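Local atomic coordinates of In2-1 family protein, glutathione transferase lambda3 (Populus trichocarpa, PDB entry 4PQI), a protein that binds glutathione and, as a plant Lambda-class glutathione transferase, probably catalyses glutathione-dependent thiol-transfer reactions. Residues A[14-19]-A[37-42]; A[46-51]-A[222-227]. All coordinates share one frame; numbering follows the deposited sequence.

Overall arrangement
Both contacts involve helix 42-54, which follows the glutathione-binding loop of the thioredoxin-like N-terminal domain: interaction 1 at its N-terminal end, interaction 2 along 46-51. Interaction 1 ties the loop 37-42 to the N-terminal segment 14-19. Interaction 2 sets 46-51 against the C-terminal segment 222-227. Their centres lie 10 Å apart and they touch directly. Tyr39 CD1 meets Trp48 CH2 at 3.6 Å, and Leu15 CD1 lies 3.9 Å from the same Trp48 CH2. Thr40 CG2 packs 3.3 Å from Thr226 OG1. Glutathione sits at the Cys41 end of interaction 1, about 12 Å, between nearest atoms, from the Trp48 side chain of interaction 2.

Interaction 1: residues A[14-19]-A[37-42]; sequences KLAPPL and TCYTCP. With GSH (glutathione), chain B.
Tyr39 makes the contact with Leu15, Ala16 and Pro18. It sits in the loop between the first strand and the first helix of the thioredoxin-like domain of a glutathione transferase. The segment 37-42 leaves strand 33-37 at Thr37, which is paired through its backbone with Val63 and Leu65. Cys38 opens a type I beta turn that runs to Cys41 and is closed by the Cys41 N to Cys38 O bond. Tyr39, the second residue of the turn, points its side chain toward 14-19. Its CG is turned away from its own carbonyl carbon (chi1 -74°), and the ring reaches the extended N-terminal segment. The hydroxyl donates to Ala16 O at 2.8 Å. It arrives in the carbonyl plane, on a lone pair, with a C=O...donor angle of 137°. A water bridges the same two residues: it accepts from Ala16 N and donates to Tyr39 OH at 2.7 Å. The phenol oxygen is thus held by two bonds. Leu15 covers one ring face near the rim with CD1, while its CD2 lies 4.0 Å from Tyr39 CE1. Pro18 CD meets the ring edge, 4.3 Å from Tyr39 CE2. Thr40 follows, and its carbonyl oxygen accepts a hydrogen bond from Arg188 of helix 177-197. Cys41 is the N-cap of helix 42-54, its side chain capping a backbone N just beyond 37-42. With Pro42 it forms part of the glutathione pocket. Cys41 SG comes within 3.3 Å of glutathione SG2, and Pro42 CD lies 4.0 Å from glutathione SG2.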
ATOM      1  N   LYS A  14      15.713 -10.139  -4.001  1.00 57.16           N
ATOM      2  CA  LYS A  14      16.805  -9.435  -3.346  1.00 56.94           C
ATOM      3  C   LYS A  14      16.569  -7.918  -3.443  1.00 51.90           C
ATOM      4  O   LYS A  14      16.256  -7.396  -4.514  1.00 49.33           O
ATOM      5  CB  LYS A  14      18.122  -9.819  -4.008  1.00 63.59           C
ATOM      6  CG  LYS A  14      19.347  -9.168  -3.401  1.00 71.22           C
ATOM      7  CD  LYS A  14      19.555  -9.612  -1.963  1.00 76.86           C
ATOM      8  CE  LYS A  14      20.912  -9.156  -1.456  1.00 79.89           C
ATOM      9  NZ  LYS A  14      21.181  -7.743  -1.838  1.00 78.59           N
ATOM     10  N   LEU A  15      16.704  -7.215  -2.322  1.00 48.63           N
ATOM     11  CA  LEU A  15      16.463  -5.771  -2.285  1.00 50.08           C
ATOM     12  C   LEU A  15      17.774  -4.987  -2.301  1.00 53.08           C
ATOM     13  O   LEU A  15      18.652  -5.233  -1.478  1.00 53.27           O
ATOM     14  CB  LEU A  15      15.644  -5.404  -1.039  1.00 48.09           C
ATOM     15  CG  LEU A  15      14.210  -5.956  -1.037  1.00 51.01           C
ATOM     16  CD1 LEU A  15      13.419  -5.472   0.167  1.00 49.58           C
ATOM     17  CD2 LEU A  15      13.502  -5.579  -2.334  1.00 46.92           C
ATOM     18  N   ALA A  16      17.906  -4.062  -3.250  1.00 55.58           N
ATOM     19  CA  ALA A  16      19.063  -3.159  -3.310  1.00 57.37           C
ATOM     20  C   ALA A  16      18.975  -2.078  -2.231  1.00 54.49           C
ATOM     21  O   ALA A  16      17.876  -1.677  -1.851  1.00 52.01           O
ATOM     22  CB  ALA A  16      19.155  -2.512  -4.693  1.00 56.78           C
ATOM     23  N   PRO A  17      20.133  -1.600  -1.734  1.00 55.54           N
ATOM     24  CA  PRO A  17      20.124  -0.547  -0.710  1.00 54.14           C
ATOM     25  C   PRO A  17      19.516   0.741  -1.266  1.00 51.29           C
ATOM     26  O   PRO A  17      19.638   1.008  -2.460  1.00 53.64           O
ATOM     27  CB  PRO A  17      21.622  -0.348  -0.388  1.00 59.26           C
ATOM     28  CG  PRO A  17      22.291  -1.589  -0.858  1.00 61.04           C
ATOM     29  CD  PRO A  17      21.503  -2.035  -2.058  1.00 60.23           C
ATOM     30  N   PRO A  18      18.823   1.517  -0.425  1.00 49.24           N
ATOM     31  CA  PRO A  18      18.262   2.756  -0.974  1.00 49.84           C
ATOM     32  C   PRO A  18      19.366   3.744  -1.384  1.00 49.43           C
ATOM     33  O   PRO A  18      20.456   3.738  -0.803  1.00 47.44           O
ATOM     34  CB  PRO A  18      17.421   3.306   0.186  1.00 51.86           C
ATOM     35  CG  PRO A  18      18.001   2.650   1.417  1.00 55.04           C
ATOM     36  CD  PRO A  18      18.417   1.285   0.971  1.00 51.90           C
ATOM     37  N   LEU A  19      19.077   4.565  -2.390  1.00 44.42           N
ATOM     38  CA  LEU A  19      20.031   5.540  -2.915  1.00 42.58           C
ATOM     39  C   LEU A  19      20.034   6.822  -2.087  1.00 45.97           C
ATOM     40  O   LEU A  19      18.978   7.435  -1.890  1.00 47.08           O
ATOM     41  CB  LEU A  19      19.643   5.903  -4.347  1.00 35.34           C
ATOM     42  CG  LEU A  19      19.541   4.761  -5.357  1.00 36.89           C
ATOM     43  CD1 LEU A  19      19.082   5.297  -6.729  1.00 35.21           C
ATOM     44  CD2 LEU A  19      20.851   4.048  -5.473  1.00 35.76           C
ATOM     45  N   THR A  37      10.745   4.858  -5.395  1.00 39.77           N
ATOM     46  CA  THR A  37      10.044   4.433  -4.199  1.00 35.43           C
ATOM     47  C   THR A  37      10.885   4.643  -2.942  1.00 38.29           C
ATOM     48  O   THR A  37      12.023   5.100  -3.019  1.00 36.31           O
ATOM     49  CB  THR A  37       9.639   2.953  -4.337  1.00 39.72           C
ATOM     50  OG1 THR A  37       8.830   2.574  -3.222  1.00 41.68           O
ATOM     51  CG2 THR A  37      10.865   2.054  -4.418  1.00 41.33           C
ATOM     52  N   CYS A  38      10.289   4.343  -1.792  1.00 38.74           N
ATOM     53  CA  CYS A  38      10.973   4.313  -0.504  1.00 42.86           C
ATOM     54  C   CYS A  38      10.416   3.097   0.228  1.00 42.04           C
ATOM     55  O   CYS A  38       9.198   2.917   0.302  1.00 42.19           O
ATOM     56  CB  CYS A  38      10.727   5.605   0.302  1.00 41.88           C
ATOM     57  SG  CYS A  38      11.184   5.517   2.091  1.00 64.86           S
ATOM     58  N   TYR A  39      11.295   2.252   0.753  1.00 42.33           N
ATOM     59  CA  TYR A  39      10.876   0.946   1.264  1.00 43.47           C
ATOM     60  C   TYR A  39       9.880   0.983   2.427  1.00 44.80           C
ATOM     61  O   TYR A  39       9.161   0.012   2.655  1.00 47.31           O
ATOM     62  CB  TYR A  39      12.084   0.107   1.676  1.00 43.43           C
ATOM     63  CG  TYR A  39      12.893  -0.462   0.533  1.00 43.73           C
ATOM     64  CD1 TYR A  39      12.286  -1.137  -0.519  1.00 44.18           C
ATOM     65  CD2 TYR A  39      14.281  -0.319   0.508  1.00 43.86           C
ATOM     66  CE1 TYR A  39      13.046  -1.661  -1.568  1.00 45.65           C
ATOM     67  CE2 TYR A  39      15.042  -0.838  -0.523  1.00 44.81           C
ATOM     68  CZ  TYR A  39      14.432  -1.513  -1.554  1.00 44.85           C
ATOM     69  OH  TYR A  39      15.222  -2.027  -2.570  1.00 43.96           O
ATOM     70  N   THR A  40       9.841   2.087   3.167  1.00 41.06           N
ATOM     71  CA  THR A  40       8.937   2.169   4.315  1.00 43.77           C
ATOM     72  C   THR A  40       7.721   3.056   4.040  1.00 42.67           C
ATOM     73  O   THR A  40       6.924   3.297   4.943  1.00 38.44           O
ATOM     74  CB  THR A  40       9.657   2.701   5.572  1.00 43.83           C
ATOM     75  OG1 THR A  40      10.215   3.991   5.285  1.00 40.22           O
ATOM     76  CG2 THR A  40      10.775   1.742   6.016  1.00 46.81           C
ATOM     77  N   CYS A  41       7.592   3.563   2.812  1.00 46.33           N
ATOM     78  CA  CYS A  41       6.464   4.432   2.490  1.00 34.41           C
ATOM     79  C   CYS A  41       5.245   3.568   2.175  1.00 32.56           C
ATOM     80  O   CYS A  41       5.318   2.707   1.282  1.00 35.37           O
ATOM     81  CB  CYS A  41       6.787   5.326   1.292  1.00 40.80           C
ATOM     82  SG  CYS A  41       5.333   6.129   0.552  1.00 40.68           S
ATOM     83  N   PRO A  42       4.141   3.787   2.910  1.00 47.11           N
ATOM     84  CA  PRO A  42       2.921   2.987   2.742  1.00 42.18           C
ATOM     85  C   PRO A  42       2.195   3.282   1.420  1.00 36.00           C
ATOM     86  O   PRO A  42       1.524   2.386   0.895  1.00 33.85           O
ATOM     87  CB  PRO A  42       2.064   3.366   3.968  1.00 38.38           C
ATOM     88  CG  PRO A  42       2.543   4.713   4.366  1.00 38.64           C
ATOM     89  CD  PRO A  42       4.008   4.785   3.992  1.00 44.16           C
TER
HETATM   90  N1  GSH B 301      -0.978  11.049  -2.513  0.62 37.19           N
HETATM   91  CA1 GSH B 301       0.341  10.482  -2.754  0.62 37.55           C
HETATM   92  C1  GSH B 301       0.210   9.060  -3.237  0.62 37.41           C
HETATM   93  O11 GSH B 301       0.988   8.576  -4.090  0.62 37.92           O
HETATM   94  O12 GSH B 301      -0.705   8.335  -2.804  0.62 36.87           O
HETATM   95  CB1 GSH B 301       1.162  10.565  -1.469  0.62 36.86           C
HETATM   96  CG1 GSH B 301       2.523   9.888  -1.584  0.62 36.34           C
HETATM   97  CD1 GSH B 301       3.392  10.367  -0.439  0.62 37.66           C
HETATM   98  OE1 GSH B 301       2.940  11.393   0.401  0.62 38.32           O
HETATM   99  N2  GSH B 301       4.576   9.802  -0.224  0.62 38.91           N
HETATM  100  CA2 GSH B 301       5.399  10.307   0.863  0.62 38.68           C
HETATM  101  C2  GSH B 301       6.474  11.223   0.350  0.62 38.42           C
HETATM  102  O2  GSH B 301       7.056  11.006  -0.908  0.62 34.94           O
HETATM  103  CB2 GSH B 301       6.035   9.149   1.625  0.62 39.97           C
HETATM  104  SG2 GSH B 301       4.925   8.468   2.878  0.62 45.19           S
HETATM  105  N3  GSH B 301       6.856  12.218   1.134  0.62 40.98           N
HETATM  106  CA3 GSH B 301       8.149  12.848   0.945  0.62 43.77           C
HETATM  107  C3  GSH B 301       7.968  14.319   0.667  0.62 45.95           C
HETATM  108  O31 GSH B 301       8.961  15.048   0.422  0.62 46.90           O
HETATM  109  O32 GSH B 301       6.815  14.816   0.675  0.62 45.13           O
HETATM  110  O   HOH W   1      15.705  -3.413  -4.891  1.00 46.58           O

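Interaction 2: residues A[46-51]-A[222-227]; sequences RVWITR and KQTKTD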
ATOM      1  N   ARG A  46       1.709   0.161  -1.573  1.00 33.96           N
ATOM      2  CA  ARG A  46       0.574  -0.211  -2.418  1.00 31.53           C
ATOM      3  C   ARG A  46       1.057  -0.683  -3.787  1.00 33.99           C
ATOM      4  O   ARG A  46       0.677  -1.741  -4.252  1.00 34.65           O
ATOM      5  CB  ARG A  46      -0.378   0.963  -2.603  1.00 30.91           C
ATOM      6  CG  ARG A  46      -1.227   1.327  -1.400  1.00 28.85           C
ATOM      7  CD  ARG A  46      -1.833   2.713  -1.600  1.00 34.22           C
ATOM      8  NE  ARG A  46      -2.873   3.042  -0.617  1.00 36.54           N
ATOM      9  CZ  ARG A  46      -3.449   4.238  -0.511  1.00 36.57           C
ATOM     10  NH1 ARG A  46      -3.071   5.239  -1.307  1.00 37.90           N
ATOM     11  NH2 ARG A  46      -4.388   4.448   0.402  1.00 35.52           N
ATOM     12  N   VAL A  47       1.912   0.106  -4.430  1.00 30.55           N
ATOM     13  CA  VAL A  47       2.324  -0.233  -5.785  1.00 33.59           C
ATOM     14  C   VAL A  47       3.254  -1.439  -5.757  1.00 32.39           C
ATOM     15  O   VAL A  47       3.186  -2.322  -6.630  1.00 34.29           O
ATOM     16  CB  VAL A  47       3.005   0.955  -6.478  1.00 34.99           C
ATOM     17  CG1 VAL A  47       3.233   0.638  -7.945  1.00 33.46           C
ATOM     18  CG2 VAL A  47       2.148   2.212  -6.325  1.00 34.40           C
ATOM     19  N   TRP A  48       4.100  -1.493  -4.734  1.00 34.53           N
ATOM     20  CA  TRP A  48       5.009  -2.617  -4.535  1.00 36.48           C
ATOM     21  C   TRP A  48       4.284  -3.976  -4.484  1.00 38.93           C
ATOM     22  O   TRP A  48       4.653  -4.913  -5.187  1.00 34.91           O
ATOM     23  CB  TRP A  48       5.806  -2.375  -3.259  1.00 35.54           C
ATOM     24  CG  TRP A  48       6.966  -3.286  -3.037  1.00 38.25           C
ATOM     25  CD1 TRP A  48       7.390  -4.313  -3.839  1.00 36.60           C
ATOM     26  CD2 TRP A  48       7.857  -3.257  -1.919  1.00 42.11           C
ATOM     27  NE1 TRP A  48       8.490  -4.916  -3.286  1.00 39.84           N
ATOM     28  CE2 TRP A  48       8.798  -4.285  -2.109  1.00 42.46           C
ATOM     29  CE3 TRP A  48       7.948  -2.459  -0.774  1.00 42.35           C
ATOM     30  CZ2 TRP A  48       9.822  -4.535  -1.192  1.00 47.18           C
ATOM     31  CZ3 TRP A  48       8.963  -2.705   0.126  1.00 43.40           C
ATOM     32  CH2 TRP A  48       9.881  -3.735  -0.081  1.00 46.43           C
ATOM     33  N   ILE A  49       3.257  -4.073  -3.641  1.00 39.43           N
ATOM     34  CA  ILE A  49       2.460  -5.286  -3.531  1.00 43.03           C
ATOM     35  C   ILE A  49       1.812  -5.657  -4.866  1.00 40.67           C
ATOM     36  O   ILE A  49       1.804  -6.830  -5.250  1.00 37.47           O
ATOM     37  CB  ILE A  49       1.337  -5.115  -2.482  1.00 39.02           C
ATOM     38  CG1 ILE A  49       1.936  -4.706  -1.132  1.00 40.79           C
ATOM     39  CG2 ILE A  49       0.492  -6.395  -2.376  1.00 34.72           C
ATOM     40  CD1 ILE A  49       0.906  -4.087  -0.164  1.00 37.21           C
ATOM     41  N   THR A  50       1.262  -4.659  -5.558  1.00 38.35           N
ATOM     42  CA  THR A  50       0.615  -4.886  -6.844  1.00 40.32           C
ATOM     43  C   THR A  50       1.614  -5.442  -7.862  1.00 41.11           C
ATOM     44  O   THR A  50       1.320  -6.417  -8.562  1.00 39.47           O
ATOM     45  CB  THR A  50      -0.074  -3.594  -7.408  1.00 36.21           C
ATOM     46  OG1 THR A  50      -0.966  -3.037  -6.439  1.00 37.17           O
ATOM     47  CG2 THR A  50      -0.848  -3.908  -8.658  1.00 36.48           C
ATOM     48  N   ARG A  51       2.795  -4.826  -7.927  1.00 43.58           N
ATOM     49  CA  ARG A  51       3.891  -5.276  -8.795  1.00 41.16           C
ATOM     50  C   ARG A  51       4.219  -6.747  -8.563  1.00 36.68           C
ATOM     51  O   ARG A  51       4.351  -7.537  -9.510  1.00 37.84           O
ATOM     52  CB  ARG A  51       5.136  -4.428  -8.515  1.00 37.14           C
ATOM     53  CG  ARG A  51       6.436  -4.921  -9.145  1.00 41.75           C
ATOM     54  CD  ARG A  51       7.579  -4.038  -8.640  1.00 40.27           C
ATOM     55  NE  ARG A  51       8.922  -4.502  -8.983  1.00 39.72           N
ATOM     56  CZ  ARG A  51       9.700  -5.250  -8.202  1.00 41.92           C
ATOM     57  NH1 ARG A  51       9.279  -5.691  -7.024  1.00 44.87           N
ATOM     58  NH2 ARG A  51      10.908  -5.580  -8.622  1.00 38.84           N
ATOM     59  N   LYS A 222       3.721 -10.032   2.127  1.00 47.78           N
ATOM     60  CA  LYS A 222       4.667 -10.270   3.216  1.00 53.43           C
ATOM     61  C   LYS A 222       6.053  -9.733   2.894  1.00 50.67           C
ATOM     62  O   LYS A 222       6.705  -9.143   3.756  1.00 53.06           O
ATOM     63  CB  LYS A 222       4.749 -11.764   3.567  1.00 59.70           C
ATOM     64  CG  LYS A 222       3.517 -12.301   4.280  1.00 62.63           C
ATOM     65  CD  LYS A 222       3.754 -13.708   4.828  1.00 69.50           C
ATOM     66  CE  LYS A 222       3.926 -14.703   3.705  1.00 72.13           C
ATOM     67  NZ  LYS A 222       4.004 -16.110   4.189  1.00 78.20           N
ATOM     68  N   GLN A 223       6.479  -9.933   1.644  1.00 47.81           N
ATOM     69  CA  GLN A 223       7.740  -9.419   1.115  1.00 49.78           C
ATOM     70  C   GLN A 223       7.939  -7.904   1.264  1.00 49.57           C
ATOM     71  O   GLN A 223       9.063  -7.429   1.162  1.00 52.89           O
ATOM     72  CB  GLN A 223       7.867  -9.786  -0.372  1.00 49.74           C
ATOM     73  CG  GLN A 223       7.952 -11.266  -0.637  1.00 60.82           C
ATOM     74  CD  GLN A 223       8.132 -11.591  -2.101  1.00 65.58           C
ATOM     75  OE1 GLN A 223       8.426 -10.711  -2.914  1.00 65.52           O
ATOM     76  NE2 GLN A 223       7.953 -12.865  -2.451  1.00 69.67           N
ATOM     77  N   THR A 224       6.861  -7.150   1.486  1.00 46.00           N
ATOM     78  CA  THR A 224       6.948  -5.686   1.453  1.00 46.88           C
ATOM     79  C   THR A 224       6.800  -5.035   2.828  1.00 48.38           C
ATOM     80  O   THR A 224       6.912  -3.810   2.962  1.00 43.39           O
ATOM     81  CB  THR A 224       5.851  -5.093   0.560  1.00 44.04           C
ATOM     82  OG1 THR A 224       4.595  -5.269   1.207  1.00 43.11           O
ATOM     83  CG2 THR A 224       5.833  -5.784  -0.794  1.00 48.12           C
ATOM     84  N   LYS A 225       6.556  -5.857   3.846  1.00 49.57           N
ATOM     85  CA  LYS A 225       6.283  -5.359   5.195  1.00 51.57           C
ATOM     86  C   LYS A 225       7.456  -4.621   5.849  1.00 53.22           C
ATOM     87  O   LYS A 225       8.613  -5.021   5.729  1.00 56.08           O
ATOM     88  CB  LYS A 225       5.776  -6.489   6.103  1.00 49.87           C
ATOM     89  CG  LYS A 225       4.326  -6.858   5.812  1.00 48.88           C
ATOM     90  CD  LYS A 225       3.810  -7.981   6.706  1.00 51.47           C
ATOM     91  CE  LYS A 225       3.353  -7.456   8.048  1.00 51.79           C
ATOM     92  NZ  LYS A 225       2.675  -8.520   8.832  1.00 54.38           N
ATOM     93  N   THR A 226       7.117  -3.552   6.566  1.00 57.23           N
ATOM     94  CA  THR A 226       8.078  -2.636   7.169  1.00 60.70           C
ATOM     95  C   THR A 226       8.489  -3.094   8.575  1.00 63.95           C
ATOM     96  O   THR A 226       7.801  -3.899   9.206  1.00 65.46           O
ATOM     97  CB  THR A 226       7.486  -1.194   7.207  1.00 64.38           C
ATOM     98  OG1 THR A 226       8.531  -0.229   7.384  1.00 67.42           O
ATOM     99  CG2 THR A 226       6.439  -1.051   8.314  1.00 60.55           C
ATOM    100  N   ASP A 227       9.619  -2.582   9.056  1.00 63.20           N
ATOM    101  CA  ASP A 227      10.133  -2.918  10.386  1.00 64.78           C
ATOM    102  C   ASP A 227       9.252  -2.313  11.483  1.00 61.15           C
ATOM    103  O   ASP A 227       9.149  -1.084  11.589  1.00 61.06           O
ATOM    104  CB  ASP A 227      11.565  -2.395  10.519  1.00 69.59           C
ATOM    105  CG  ASP A 227      12.298  -2.973  11.714  1.00 77.26           C
ATOM    106  OD1 ASP A 227      13.494  -3.305  11.552  1.00 84.31           O
ATOM    107  OD2 ASP A 227      11.695  -3.090  12.807  1.00 77.79           O
TER
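Thr224 presses its methyl onto the indole of Trp48, joining the two domains of the glutathione transferase fold. Trp48 belongs to helix 42-54 of the thioredoxin-like domain. Thr224 lies in the turn between helices 219-222 and 228-239 of the C-terminal part. Starting at its CB, the threonine side chain already faces the indole: Thr224 CB is 3.6 Å from Trp48 CE3, above the six-membered ring. Beyond it, CG2 lies over the five-membered ring. This is a CH-pi contact, with Thr224 CG2 3.4 Å from the centroid of the Trp48 five-membered ring and only 9° off the ring normal. The other branch, OG1, sits between the backbone N and the carbonyl carbon (chi1 70°). It faces the aliphatic side of Ile49, with Thr224 OG1 3.6 Å from Ile49 CG1. Its polar needs are met elsewhere, by hydrogen bonds with Tyr221 O and with Gln45 NE2. Two bonds therefore hold this buried hydroxyl and fix the rotation that sets CG2 over the indole. Trp48 carries its ring outward from the helix with CG anti to the backbone N (chi1 -169°). The Tyr39 ring also meets the indole. The backbone of the turn adds to the contact: Gln223 O lies 3.8 Å from Trp48 CZ2. On the same six-membered ring, Trp48 CZ3 is 3.7 Å from Thr224 O.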